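Local atomic coordinates of inclusion membrane protein A (Chlamydia trachomatis, PDB entry 6E7E), a protein that probably drives the homotypic fusion of chlamydial inclusions as a SNARE-like inclusion membrane protein, of which this chain is the helical soluble domain. Residues S50-S55 / S137-I142; Q12-S17 / A91-S96; Q29-H34 / E113-A118; D72-S77 / K83-E88; K37-A40 / D45-A48. The protein carries 2 engineered substitutions. All coordinates share one frame; numbering follows the deposited sequence.

Interaction 1 (S50-S55 / S137-I142)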
# COMPACT_ATOMS: atom_id res chain seq x y z
N SER A 50 -17.61 3.72 -3.23
CA SER A 50 -16.65 4.84 -3.26
C SER A 50 -16.19 5.17 -1.84
O SER A 50 -14.99 5.39 -1.62
CB SER A 50 -17.29 6.01 -3.96
OG SER A 50 -17.57 5.74 -5.32
N GLN A 51 -17.11 5.21 -0.89
CA GLN A 51 -16.72 5.42 0.53
C GLN A 51 -15.82 4.28 1.01
O GLN A 51 -14.87 4.53 1.76
CB GLN A 51 -17.96 5.57 1.39
CG GLN A 51 -17.67 5.63 2.89
CD GLN A 51 -16.80 6.78 3.35
OE1 GLN A 51 -16.89 7.89 2.84
NE2 GLN A 51 -15.95 6.52 4.34
N ASP A 52 -16.05 3.06 0.52
CA ASP A 52 -15.17 1.92 0.87
C ASP A 52 -13.75 2.14 0.36
O ASP A 52 -12.78 1.80 1.07
CB ASP A 52 -15.69 0.61 0.28
CG ASP A 52 -16.97 0.08 0.84
OD1 ASP A 52 -17.34 0.49 1.96
OD2 ASP A 52 -17.57 -0.76 0.15
N PHE A 53 -13.57 2.68 -0.83
CA PHE A 53 -12.20 3.00 -1.29
C PHE A 53 -11.58 4.05 -0.37
O PHE A 53 -10.41 3.95 -0.02
CB PHE A 53 -12.19 3.50 -2.72
CG PHE A 53 -12.21 2.39 -3.73
CD1 PHE A 53 -11.06 1.70 -3.98
CD2 PHE A 53 -13.35 2.03 -4.39
CE1 PHE A 53 -11.03 0.67 -4.90
CE2 PHE A 53 -13.32 1.00 -5.32
CZ PHE A 53 -12.16 0.34 -5.59
N TYR A 54 -12.35 5.05 0.00
CA TYR A 54 -11.83 6.11 0.89
C TYR A 54 -11.32 5.47 2.18
O TYR A 54 -10.21 5.73 2.64
CB TYR A 54 -12.87 7.19 1.18
CG TYR A 54 -12.23 8.32 1.95
CD1 TYR A 54 -11.39 9.22 1.30
CD2 TYR A 54 -12.35 8.44 3.31
CE1 TYR A 54 -10.71 10.22 1.97
CE2 TYR A 54 -11.70 9.44 4.00
CZ TYR A 54 -10.88 10.32 3.34
OH TYR A 54 -10.22 11.29 4.03
N SER A 55 -12.14 4.62 2.76
CA SER A 55 -11.86 3.99 4.07
C SER A 55 -10.69 3.01 3.97
O SER A 55 -9.80 3.02 4.85
CB SER A 55 -13.11 3.32 4.58
OG SER A 55 -14.10 4.28 4.91
N SER A 137 -9.85 -6.80 -4.20
CA SER A 137 -8.47 -7.16 -4.52
C SER A 137 -7.49 -6.28 -3.75
O SER A 137 -6.51 -6.78 -3.17
CB SER A 137 -8.27 -7.06 -5.99
OG SER A 137 -6.97 -7.49 -6.30
N LEU A 138 -7.79 -5.08 -3.71
CA LEU A 138 -6.93 -4.09 -3.05
C LEU A 138 -6.89 -4.31 -1.55
O LEU A 138 -5.82 -4.22 -0.95
CB LEU A 138 -7.47 -2.70 -3.37
CG LEU A 138 -6.74 -1.54 -2.71
CD1 LEU A 138 -5.33 -1.52 -3.22
CD2 LEU A 138 -7.39 -0.21 -3.03
N ARG A 139 -8.05 -4.60 -0.93
CA ARG A 139 -8.11 -4.94 0.50
C ARG A 139 -7.21 -6.15 0.74
O ARG A 139 -6.47 -6.17 1.74
CB ARG A 139 -9.54 -5.25 0.92
CG ARG A 139 -10.36 -4.01 1.19
CD ARG A 139 -11.78 -4.39 1.50
NE ARG A 139 -12.52 -3.27 2.04
CZ ARG A 139 -13.84 -3.21 2.08
NH1 ARG A 139 -14.56 -4.20 1.58
NH2 ARG A 139 -14.44 -2.16 2.58
N ASP A 140 -7.30 -7.17 -0.09
CA ASP A 140 -6.49 -8.40 0.08
C ASP A 140 -5.00 -8.02 0.03
O ASP A 140 -4.21 -8.46 0.85
CB ASP A 140 -6.88 -9.47 -0.96
CG ASP A 140 -8.18 -10.20 -0.66
OD1 ASP A 140 -8.71 -10.05 0.46
OD2 ASP A 140 -8.68 -10.91 -1.57
N GLU A 141 -4.61 -7.26 -0.98
CA GLU A 141 -3.18 -6.93 -1.15
C GLU A 141 -2.70 -6.09 0.04
O GLU A 141 -1.55 -6.28 0.51
CB GLU A 141 -2.99 -6.17 -2.45
CG GLU A 141 -3.18 -7.00 -3.70
CD GLU A 141 -2.18 -8.12 -3.91
OE1 GLU A 141 -1.11 -8.10 -3.32
OE2 GLU A 141 -2.50 -9.00 -4.70
N ILE A 142 -3.47 -5.10 0.46
CA ILE A 142 -3.05 -4.21 1.57
C ILE A 142 -2.93 -5.05 2.85
O ILE A 142 -1.96 -4.82 3.62
CB ILE A 142 -4.00 -3.00 1.71
CG1 ILE A 142 -3.92 -2.10 0.49
CG2 ILE A 142 -3.69 -2.22 2.98
CD1 ILE A 142 -5.00 -1.03 0.46

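Interaction 2 (Q12-S17 / A91-S96)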
# COMPACT_ATOMS: atom_id res chain seq x y z
N GLN A 12 15.57 -0.73 -1.34
CA GLN A 12 15.54 0.69 -1.70
C GLN A 12 14.58 0.89 -2.88
O GLN A 12 13.76 1.81 -2.88
CB GLN A 12 16.93 1.13 -2.04
CG GLN A 12 17.08 2.56 -2.49
CD GLN A 12 18.49 2.84 -2.94
OE1 GLN A 12 19.15 2.03 -3.60
NE2 GLN A 12 18.99 3.99 -2.55
N ARG A 13 14.71 0.03 -3.87
CA ARG A 13 13.84 0.11 -5.06
C ARG A 13 12.38 -0.11 -4.67
O ARG A 13 11.50 0.64 -5.11
CB ARG A 13 14.30 -0.95 -6.06
CG ARG A 13 13.49 -1.12 -7.33
CD ARG A 13 13.89 -2.40 -8.09
NE ARG A 13 15.34 -2.48 -8.31
CZ ARG A 13 16.21 -3.39 -7.84
NH1 ARG A 13 15.81 -4.46 -7.17
NH2 ARG A 13 17.50 -3.22 -8.07
N GLU A 14 12.10 -1.14 -3.89
CA GLU A 14 10.70 -1.43 -3.55
C GLU A 14 10.12 -0.35 -2.64
O GLU A 14 8.94 -0.04 -2.80
CB GLU A 14 10.59 -2.81 -2.93
CG GLU A 14 11.02 -3.94 -3.85
CD GLU A 14 10.43 -3.88 -5.26
OE1 GLU A 14 9.21 -3.78 -5.37
OE2 GLU A 14 11.19 -3.92 -6.24
N VAL A 15 10.89 0.18 -1.70
CA VAL A 15 10.35 1.27 -0.86
C VAL A 15 10.12 2.52 -1.70
O VAL A 15 9.09 3.20 -1.50
CB VAL A 15 11.26 1.54 0.34
CG1 VAL A 15 10.89 2.82 1.05
CG2 VAL A 15 11.22 0.36 1.27
N GLY A 16 10.98 2.81 -2.65
CA GLY A 16 10.71 3.94 -3.55
C GLY A 16 9.38 3.72 -4.27
O GLY A 16 8.58 4.66 -4.40
N SER A 17 9.15 2.52 -4.75
CA SER A 17 7.87 2.18 -5.41
C SER A 17 6.70 2.29 -4.44
O SER A 17 5.65 2.81 -4.82
CB SER A 17 7.95 0.82 -6.03
OG SER A 17 8.86 0.85 -7.09
N ALA A 91 11.74 -10.59 -1.61
CA ALA A 91 11.19 -11.12 -2.88
C ALA A 91 9.65 -11.10 -2.82
O ALA A 91 9.01 -10.75 -3.82
CB ALA A 91 11.74 -12.50 -3.14
N ASP A 92 9.07 -11.45 -1.68
CA ASP A 92 7.60 -11.42 -1.49
C ASP A 92 7.10 -9.98 -1.68
O ASP A 92 6.08 -9.74 -2.36
CB ASP A 92 7.24 -11.95 -0.11
CG ASP A 92 5.79 -12.35 0.08
OD1 ASP A 92 5.02 -12.33 -0.91
OD2 ASP A 92 5.46 -12.72 1.24
N LEU A 93 7.80 -9.01 -1.10
CA LEU A 93 7.43 -7.59 -1.23
C LEU A 93 7.38 -7.20 -2.69
O LEU A 93 6.49 -6.43 -3.09
CB LEU A 93 8.44 -6.74 -0.46
CG LEU A 93 8.22 -5.24 -0.59
CD1 LEU A 93 6.88 -4.82 -0.01
CD2 LEU A 93 9.35 -4.50 0.08
N LYS A 94 8.31 -7.68 -3.48
CA LYS A 94 8.36 -7.30 -4.91
C LYS A 94 7.02 -7.67 -5.57
O LYS A 94 6.54 -6.94 -6.45
CB LYS A 94 9.49 -8.05 -5.59
CG LYS A 94 10.87 -7.54 -5.27
CD LYS A 94 11.92 -8.23 -6.10
CE LYS A 94 13.32 -7.87 -5.69
NZ LYS A 94 14.22 -9.02 -5.91
N GLY A 95 6.45 -8.81 -5.23
CA GLY A 95 5.14 -9.26 -5.76
C GLY A 95 4.02 -8.32 -5.31
O GLY A 95 3.13 -7.97 -6.09
N SER A 96 4.02 -7.93 -4.04
CA SER A 96 3.01 -7.00 -3.51
C SER A 96 3.07 -5.68 -4.26
O SER A 96 2.02 -5.13 -4.62
CB SER A 96 3.22 -6.76 -2.04
OG SER A 96 2.82 -7.85 -1.24
O HOH W 1 8.06 -4.93 -7.58

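Interaction 3 (Q29-H34 / E113-A118)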
# COMPACT_ATOMS: atom_id res chain seq x y z
N GLN A 29 -7.86 7.96 -3.38
CA GLN A 29 -8.70 8.03 -2.17
C GLN A 29 -9.55 9.31 -2.23
O GLN A 29 -10.75 9.28 -1.97
CB GLN A 29 -7.77 8.03 -0.96
CG GLN A 29 -8.55 7.99 0.32
CD GLN A 29 -7.72 8.31 1.52
OE1 GLN A 29 -6.72 9.03 1.46
NE2 GLN A 29 -8.16 7.80 2.64
N LYS A 30 -8.91 10.43 -2.51
CA LYS A 30 -9.62 11.72 -2.56
C LYS A 30 -10.64 11.72 -3.70
O LYS A 30 -11.75 12.25 -3.54
CB LYS A 30 -8.61 12.86 -2.72
CG LYS A 30 -9.18 14.26 -2.61
CD LYS A 30 -8.11 15.29 -2.39
CE LYS A 30 -7.39 15.60 -3.68
NZ LYS A 30 -6.58 16.83 -3.54
N GLU A 31 -10.27 11.14 -4.83
CA GLU A 31 -11.19 11.06 -5.97
C GLU A 31 -12.45 10.29 -5.58
O GLU A 31 -13.56 10.69 -5.95
CB GLU A 31 -10.49 10.39 -7.14
CG GLU A 31 -11.23 10.50 -8.44
CD GLU A 31 -10.48 9.98 -9.66
OE1 GLU A 31 -9.67 9.03 -9.50
OE2 GLU A 31 -10.73 10.47 -10.79
N PHE A 32 -12.30 9.18 -4.86
CA PHE A 32 -13.48 8.37 -4.46
C PHE A 32 -14.25 9.05 -3.33
O PHE A 32 -15.46 8.86 -3.30
CB PHE A 32 -13.08 6.93 -4.17
CG PHE A 32 -12.90 6.17 -5.46
CD1 PHE A 32 -14.01 5.78 -6.19
CD2 PHE A 32 -11.65 5.96 -6.01
CE1 PHE A 32 -13.88 5.18 -7.43
CE2 PHE A 32 -11.52 5.38 -7.26
CZ PHE A 32 -12.64 5.00 -7.96
N LEU A 33 -13.62 9.86 -2.50
CA LEU A 33 -14.39 10.67 -1.54
C LEU A 33 -15.30 11.63 -2.31
O LEU A 33 -16.49 11.74 -2.03
CB LEU A 33 -13.46 11.45 -0.62
CG LEU A 33 -14.17 12.34 0.39
CD1 LEU A 33 -15.04 11.51 1.32
CD2 LEU A 33 -13.12 13.08 1.19
N HIS A 34 -14.74 12.33 -3.28
CA HIS A 34 -15.55 13.21 -4.15
C HIS A 34 -16.70 12.42 -4.77
O HIS A 34 -17.83 12.86 -4.71
CB HIS A 34 -14.68 13.84 -5.23
CG HIS A 34 -13.96 15.08 -4.84
ND1 HIS A 34 -12.71 15.20 -4.26
CD2 HIS A 34 -14.38 16.34 -5.05
CE1 HIS A 34 -12.44 16.50 -4.16
NE2 HIS A 34 -13.45 17.20 -4.61
N GLU A 113 -14.73 7.72 -15.63
CA GLU A 113 -15.60 6.94 -16.52
C GLU A 113 -17.02 6.89 -15.94
O GLU A 113 -17.98 7.04 -16.69
CB GLU A 113 -15.03 5.57 -16.82
CG GLU A 113 -15.92 4.74 -17.73
CD GLU A 113 -16.18 5.26 -19.14
OE1 GLU A 113 -15.58 6.29 -19.54
OE2 GLU A 113 -16.96 4.60 -19.85
N VAL A 114 -17.18 6.69 -14.64
CA VAL A 114 -18.51 6.72 -14.01
C VAL A 114 -19.15 8.08 -14.24
O VAL A 114 -20.33 8.15 -14.58
CB VAL A 114 -18.39 6.44 -12.51
CG1 VAL A 114 -19.60 6.90 -11.75
CG2 VAL A 114 -18.10 4.98 -12.27
N ARG A 115 -18.39 9.15 -14.04
CA ARG A 115 -18.97 10.51 -14.25
C ARG A 115 -19.42 10.68 -15.71
O ARG A 115 -20.52 11.21 -15.93
CB ARG A 115 -18.00 11.61 -13.84
CG ARG A 115 -17.72 11.63 -12.34
CD ARG A 115 -16.71 12.73 -12.13
NE ARG A 115 -16.36 12.85 -10.73
CZ ARG A 115 -15.16 12.72 -10.23
NH1 ARG A 115 -14.12 12.45 -11.01
NH2 ARG A 115 -15.00 12.78 -8.92
N ARG A 116 -18.64 10.18 -16.64
CA ARG A 116 -18.93 10.27 -18.08
C ARG A 116 -20.22 9.49 -18.37
O ARG A 116 -21.11 10.03 -19.05
CB ARG A 116 -17.76 9.73 -18.91
CG ARG A 116 -17.88 9.99 -20.41
CD ARG A 116 -16.86 9.25 -21.25
NE ARG A 116 -17.17 7.85 -21.29
CZ ARG A 116 -18.16 7.31 -21.99
NH1 ARG A 116 -18.88 8.04 -22.82
NH2 ARG A 116 -18.39 6.01 -21.90
N LEU A 117 -20.32 8.27 -17.88
CA LEU A 117 -21.52 7.45 -18.09
C LEU A 117 -22.75 8.15 -17.50
O LEU A 117 -23.79 8.22 -18.16
CB LEU A 117 -21.32 6.09 -17.46
CG LEU A 117 -20.28 5.21 -18.13
CD1 LEU A 117 -19.98 4.01 -17.25
CD2 LEU A 117 -20.71 4.77 -19.52
N ALA A 118 -22.65 8.63 -16.28
CA ALA A 118 -23.80 9.25 -15.60
C ALA A 118 -24.24 10.49 -16.37
O ALA A 118 -25.46 10.71 -16.55
CB ALA A 118 -23.45 9.61 -14.18

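Interaction 4 (D72-S77 / K83-E88)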
# COMPACT_ATOMS: atom_id res chain seq x y z
N ASP A 72 15.91 2.26 6.46
CA ASP A 72 16.56 3.36 7.22
C ASP A 72 17.58 2.79 8.22
O ASP A 72 18.48 3.54 8.64
CB ASP A 72 15.53 4.23 7.96
CG ASP A 72 14.67 5.11 7.06
OD1 ASP A 72 15.04 5.31 5.89
OD2 ASP A 72 13.64 5.60 7.55
N GLU A 73 17.47 1.52 8.62
CA GLU A 73 18.41 0.91 9.60
C GLU A 73 19.72 0.50 8.93
O GLU A 73 20.67 0.27 9.66
CB GLU A 73 17.78 -0.31 10.29
CG GLU A 73 16.66 0.07 11.23
CD GLU A 73 17.08 0.99 12.36
OE1 GLU A 73 18.16 0.79 12.89
OE2 GLU A 73 16.32 1.92 12.69
N TYR A 74 19.82 0.39 7.62
CA TYR A 74 21.01 -0.26 7.02
C TYR A 74 22.30 0.55 7.23
O TYR A 74 23.30 -0.06 7.56
CB TYR A 74 20.82 -0.46 5.52
CG TYR A 74 21.99 -1.18 4.88
CD1 TYR A 74 22.11 -2.55 4.96
CD2 TYR A 74 22.94 -0.48 4.16
CE1 TYR A 74 23.18 -3.21 4.37
CE2 TYR A 74 24.02 -1.13 3.58
CZ TYR A 74 24.15 -2.50 3.68
OH TYR A 74 25.21 -3.17 3.11
N LYS A 75 22.27 1.88 7.04
CA LYS A 75 23.47 2.75 6.89
C LYS A 75 24.53 2.51 7.97
O LYS A 75 25.70 2.29 7.61
CB LYS A 75 23.03 4.23 6.86
CG LYS A 75 22.30 4.65 5.59
CD LYS A 75 21.98 6.13 5.50
CE LYS A 75 21.00 6.63 6.55
NZ LYS A 75 19.70 5.93 6.49
N ASN A 76 24.14 2.58 9.24
CA ASN A 76 25.05 2.43 10.41
C ASN A 76 24.65 1.20 11.21
O ASN A 76 24.57 1.30 12.43
CB ASN A 76 25.01 3.66 11.32
CG ASN A 76 26.07 4.70 11.01
OD1 ASN A 76 25.76 5.87 10.83
ND2 ASN A 76 27.33 4.28 10.98
N SER A 77 24.34 0.11 10.52
CA SER A 77 23.70 -1.11 11.09
C SER A 77 24.72 -2.02 11.77
O SER A 77 25.92 -2.01 11.41
CB SER A 77 22.98 -1.90 10.04
OG SER A 77 23.84 -2.36 9.02
N LYS A 83 20.33 -9.17 9.95
CA LYS A 83 19.59 -10.44 9.76
C LYS A 83 18.14 -10.16 9.34
O LYS A 83 17.52 -11.06 8.79
CB LYS A 83 19.66 -11.29 11.02
CG LYS A 83 21.07 -11.71 11.37
CD LYS A 83 21.16 -12.56 12.59
CE LYS A 83 22.60 -12.82 12.99
NZ LYS A 83 22.68 -13.62 14.24
N LEU A 84 17.61 -8.99 9.62
CA LEU A 84 16.21 -8.66 9.25
C LEU A 84 16.08 -8.39 7.75
O LEU A 84 14.95 -8.31 7.27
CB LEU A 84 15.70 -7.50 10.08
CG LEU A 84 15.59 -7.82 11.57
CD1 LEU A 84 15.14 -6.62 12.36
CD2 LEU A 84 14.67 -9.00 11.87
N PHE A 85 17.19 -8.27 7.03
CA PHE A 85 17.15 -8.24 5.54
C PHE A 85 16.98 -9.68 5.06
O PHE A 85 17.99 -10.36 4.91
CB PHE A 85 18.38 -7.57 4.94
CG PHE A 85 18.37 -6.07 5.09
CD1 PHE A 85 18.72 -5.44 6.27
CD2 PHE A 85 17.95 -5.28 4.03
CE1 PHE A 85 18.69 -4.06 6.37
CE2 PHE A 85 17.90 -3.90 4.15
CZ PHE A 85 18.27 -3.29 5.32
N SER A 86 15.74 -10.14 4.91
CA SER A 86 15.38 -11.52 4.54
C SER A 86 15.17 -11.58 3.03
O SER A 86 14.29 -10.84 2.53
CB SER A 86 14.10 -11.95 5.21
OG SER A 86 13.49 -13.03 4.48
N GLN A 87 15.93 -12.39 2.30
CA GLN A 87 15.76 -12.42 0.82
C GLN A 87 14.35 -12.93 0.50
O GLN A 87 13.75 -12.41 -0.42
CB GLN A 87 16.90 -13.15 0.09
CG GLN A 87 16.83 -14.65 0.21
CD GLN A 87 18.12 -15.26 -0.29
OE1 GLN A 87 19.19 -15.03 0.28
NE2 GLN A 87 18.02 -16.00 -1.38
N GLU A 88 13.79 -13.87 1.26
CA GLU A 88 12.43 -14.40 0.98
C GLU A 88 11.42 -13.26 1.13
O GLU A 88 10.50 -13.14 0.30
CB GLU A 88 12.07 -15.58 1.88
CG GLU A 88 12.71 -16.90 1.47
CD GLU A 88 12.45 -18.05 2.44
OE1 GLU A 88 11.29 -18.22 2.87
OE2 GLU A 88 13.43 -18.76 2.78

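Interaction 5 (K37-A40 / D45-A48)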
# COMPACT_ATOMS: atom_id res chain seq x y z
N LYS A 37 -19.65 11.50 -2.51
CA LYS A 37 -20.56 12.61 -2.17
C LYS A 37 -21.35 13.04 -3.40
O LYS A 37 -22.54 13.31 -3.27
CB LYS A 37 -19.76 13.78 -1.63
CG LYS A 37 -19.00 13.46 -0.36
CD LYS A 37 -19.84 12.84 0.72
CE LYS A 37 -19.09 12.64 2.01
NZ LYS A 37 -19.79 11.71 2.91
N GLU A 38 -20.73 13.07 -4.55
CA GLU A 38 -21.40 13.48 -5.80
C GLU A 38 -22.59 12.57 -6.07
O GLU A 38 -23.59 13.05 -6.59
CB GLU A 38 -20.42 13.39 -6.96
CG GLU A 38 -19.38 14.48 -7.02
CD GLU A 38 -18.29 14.13 -8.02
OE1 GLU A 38 -18.64 13.45 -9.04
OE2 GLU A 38 -17.13 14.57 -7.80
N PHE A 39 -22.46 11.28 -5.78
CA PHE A 39 -23.44 10.25 -6.16
C PHE A 39 -24.30 9.79 -4.99
O PHE A 39 -25.15 8.92 -5.17
CB PHE A 39 -22.76 9.09 -6.88
CG PHE A 39 -22.43 9.44 -8.30
CD1 PHE A 39 -21.26 10.09 -8.65
CD2 PHE A 39 -23.35 9.16 -9.30
CE1 PHE A 39 -21.01 10.48 -9.95
CE2 PHE A 39 -23.09 9.53 -10.61
CZ PHE A 39 -21.93 10.19 -10.93
N ALA A 40 -24.18 10.41 -3.84
CA ALA A 40 -24.90 9.96 -2.64
C ALA A 40 -26.40 9.92 -2.92
O ALA A 40 -27.05 9.01 -2.41
CB ALA A 40 -24.58 10.85 -1.48
N ASP A 45 -25.40 2.61 -4.32
CA ASP A 45 -24.41 1.51 -4.37
C ASP A 45 -23.06 2.08 -4.80
O ASP A 45 -22.03 1.76 -4.20
CB ASP A 45 -24.86 0.39 -5.31
CG ASP A 45 -24.32 -0.98 -4.92
OD1 ASP A 45 -23.81 -1.11 -3.79
OD2 ASP A 45 -24.36 -1.88 -5.75
N LEU A 46 -23.03 2.95 -5.81
CA LEU A 46 -21.77 3.59 -6.22
C LEU A 46 -21.23 4.42 -5.05
O LEU A 46 -20.03 4.43 -4.81
CB LEU A 46 -21.99 4.46 -7.44
CG LEU A 46 -20.77 5.26 -7.88
CD1 LEU A 46 -19.59 4.36 -8.24
CD2 LEU A 46 -21.14 6.17 -9.02
N SER A 47 -22.10 5.14 -4.37
CA SER A 47 -21.64 6.01 -3.28
C SER A 47 -21.00 5.16 -2.18
O SER A 47 -19.96 5.55 -1.60
CB SER A 47 -22.79 6.85 -2.79
OG SER A 47 -22.39 7.69 -1.73
N ALA A 48 -21.60 4.02 -1.84
CA ALA A 48 -21.09 3.15 -0.75
C ALA A 48 -19.74 2.55 -1.16
O ALA A 48 -18.81 2.53 -0.34
CB ALA A 48 -22.11 2.09 -0.43

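Interaction 1 (S50-S55 / S137-I142)
The Phe53 ring meets Leu138 at its edge, near the ring plane, where CE1 lies 4.2 Å from Leu138 CD2. The ring also stacks with Phe32 of helix 4-38. The guanidinium of Arg139 is met obliquely by the carboxylate of Asp52, and the two planes are 44° apart. NH2 of Arg139 is the atom that does the touching, 3.8 Å from Asp52 CG. The ion pair itself is long, with Asp52 OD1 4.0 Å from Arg139 NH2. The stronger partner of Asp52 is Arg135, one turn earlier on helix 125-165, which forms a salt bridge with OD2; the carboxylate thus has two arginine partners from the same helix, one close and one long, and their positive charge would probably steady its negative form.

The contact joins helix 44-57 to helix 125-165 within an all-helical bundle. The nearest CA atoms, those of Phe53 and Leu138, are 9.0 Å apart, so only side chains bridge the gap. Phe53 starts out pointing away from the second helix. With CG anti to its carbonyl carbon (chi1 -83°), the ring reaches back to the leucine. Leu138 points toward the first helix and offers one methyl, CD2. Around this buried pair, Phe53 also packs on Leu107 and Leu131, and Leu138 on Leu100. Arg139 lies on the exposed side and runs extended from CG to NE, which carries its NH2 across to Asp52.

Interaction 2 (Q12-S17 / A91-S96)
Segments 12-17 and 91-96 run nearly parallel, their axes 10.1 Å apart at closest approach and crossing at 27°. They belong to helix 4-38 and helix 87-107 of the helical bundle. The nearest CA atoms, those of Glu14 and Lys94, are 6.5 Å apart.

Glu14 makes the largest share of the contact. It points toward the second helix and is buried. Its CB rests on Leu93, 3.7 Å from CD2. The chain then bends at chi2 (-48°) and lays the carboxylate against the start of the Lys94 side chain. There Glu14 CD is 3.7 Å from Lys94 CG. The two side chains cross at about a right angle. The aliphatic part of the lysine makes the touch, and Lys94 NZ stays 5.9 Å from Glu14 OE2. Leu93 is buried too and also touches Phe67, Leu145, Leu11 and Leu18.

Arg13 is exposed and comes near Lys94 only loosely, its NH1 4.5 Å from Lys94 CE. Asp10 binds this NH1 in a salt bridge and makes a long, weak ion pair with Lys94 NZ. A water links the two helices: it donates to Glu14 OE1 at 2.7 Å and to the backbone Lys94 O at 2.8 Å.

Interaction 3 (Q29-H34 / E113-A118)
Arg115 reaches from helix 110-119 to Glu31 and His34 on helix 4-38. Its CB points toward that helix. CG lies anti to the carbonyl carbon (chi1 -66°), and the chain runs extended from CG to NE. No atom before the guanidinium touches segment 29-34. NE makes a salt bridge with Glu38, further along helix 4-38. NH2 comes up to the helix backbone. It lies 3.9 Å from the carbonyl Glu31 O, which it meets obliquely, and His34 CB sits near the guanidinium plane at its edge, 3.9 Å from NH2. NH1 turns to the acid of Glu31. Its distance to Glu31 OE2 is 3.9 Å, a long salt bridge, and the position of NH1 is less certain. Glu112 is also paired with NH1, with the same reservation.

Glu31 helps by its own shape. Its chain is extended beyond CG, and its carboxylate plane is turned 40° from the guanidinium. The imidazole of His34 is held separately. ND1 donates to Lys30 O at 3.2 Å, and that oxygen lies in the ring plane. The same carbonyl also accepts from the backbone N of His34.

This is a surface contact near one end of the elongated helical domain. The nearest CA atoms, of His34 and Arg115, are 11.0 Å apart, so a long side chain has to span the gap. The guanidinium has acids near it that probably balance its positive charge, Glu38 at NE being the secure one. The bridge between the helices is thus mainly electrostatic.

Interaction 4 (D72-S77 / K83-E88)
Tyr74 and Phe85 meet as a T-shaped (edge-to-face) pair. The edge of Tyr74 is directed at the face of Phe85, the planes are 76° apart and the ring centroids 5.6 Å. The closest touch is between Tyr74 CB and Phe85 CZ, at 3.8 Å. Tyr74 CD1 adds to it, 3.9 Å from the same CZ. The tyrosine CG is anti to the backbone N (chi1 -177°), which brings the edge of the ring across to the CZ end of the phenylalanine ring.

The backbone on both sides turns sharply. Tyr74 opens a type I beta turn that ends at Ser77. Its carbonyl accepts twice, from Ser77 N at 3.1 Å and from Ser77 OG at 2.8 Å. The hydroxyl of Ser77 is also bonded to Arg82. Phe85 is the centre of an inverse gamma turn. Next to it, Ser86 is the N-cap of helix 87-107, its OG bonded to Ile89 N.

Phe85 is buried between helices, on Asn4 and Leu11 of helix 4-38 and Leu70 of helix 65-73. Tyr74 stacks with Tyr8 and touches Leu5. The pair closes the connection that leaves helix 65-73, passes through the short helix 79-82 and enters helix 87-107, against the start of helix 4-38.

Interaction 5 (K37-A40 / D45-A48)
Leu46 sets one methyl over a face of the Phe39 ring. This is a CH-pi contact inside a helical hairpin, where helix 4-38 ends and the chain turns back into helix 44-57. Leu46 CD2 lies 3.8 Å from the ring centroid, and its direction is 22° off the ring normal. The methyl is displaced toward the rim, on the side of the ring's attachment, and is nearest CG of Phe39 at 3.6 Å. The two side chains slant across one another.

Their first torsions explain the meeting. Leu46 points at the first segment, with CG anti to the backbone N (chi1 175°), and holds CD2 out toward the ring. Phe39 also starts toward its partner. Its ring then turns away from the second segment, so the methyl covers the near part of the face and leaves the far end to other residues. There Val114 and Ala118 of helix 110-119 pack on the ring. Leu46 in turn reaches Val114, and Ile128 and Leu131 of helix 125-165. Both residues are buried, and together they fill the inner side of the hairpin.

Ser47 forms the second part of the contact, nearer the surface. The closest backbone approach is here, with the CA atoms of Ala40 and Ser47 5.2 Å apart. Ser47 CB lies 3.9 Å from Phe39 O. The hydroxyl has its polar partner just before the first segment, in a hydrogen bond with Ser36 O, which ties the start of one helix to the end of the other. Ser47 OG also lies 3.5 Å from Ala40 CA and 3.9 Å from Ala40 CB.

Overall arrangement
All five contacts belong to one elongated helical bundle, tying helices or the turns between them. Interactions 1, 3 and 5 lie on one side of the chain's centre, interactions 2 and 4 on the other. Interactions 3 and 5 are closest, with centres about 9 Å apart, and touch through Arg115 with Glu38 and Val114 with Leu46. The centre of interaction 1 is about 15 Å from the centre of each. Interactions 4 and 5 are furthest apart, about 44 Å between centres. Helix 4-38 serves interactions 2, 3 and 5, so it spans both halves. Along the chain, interactions 1, 2 and 3 cross, while 4 and 5 close local turns. Sequence-distant helices are thus interleaved.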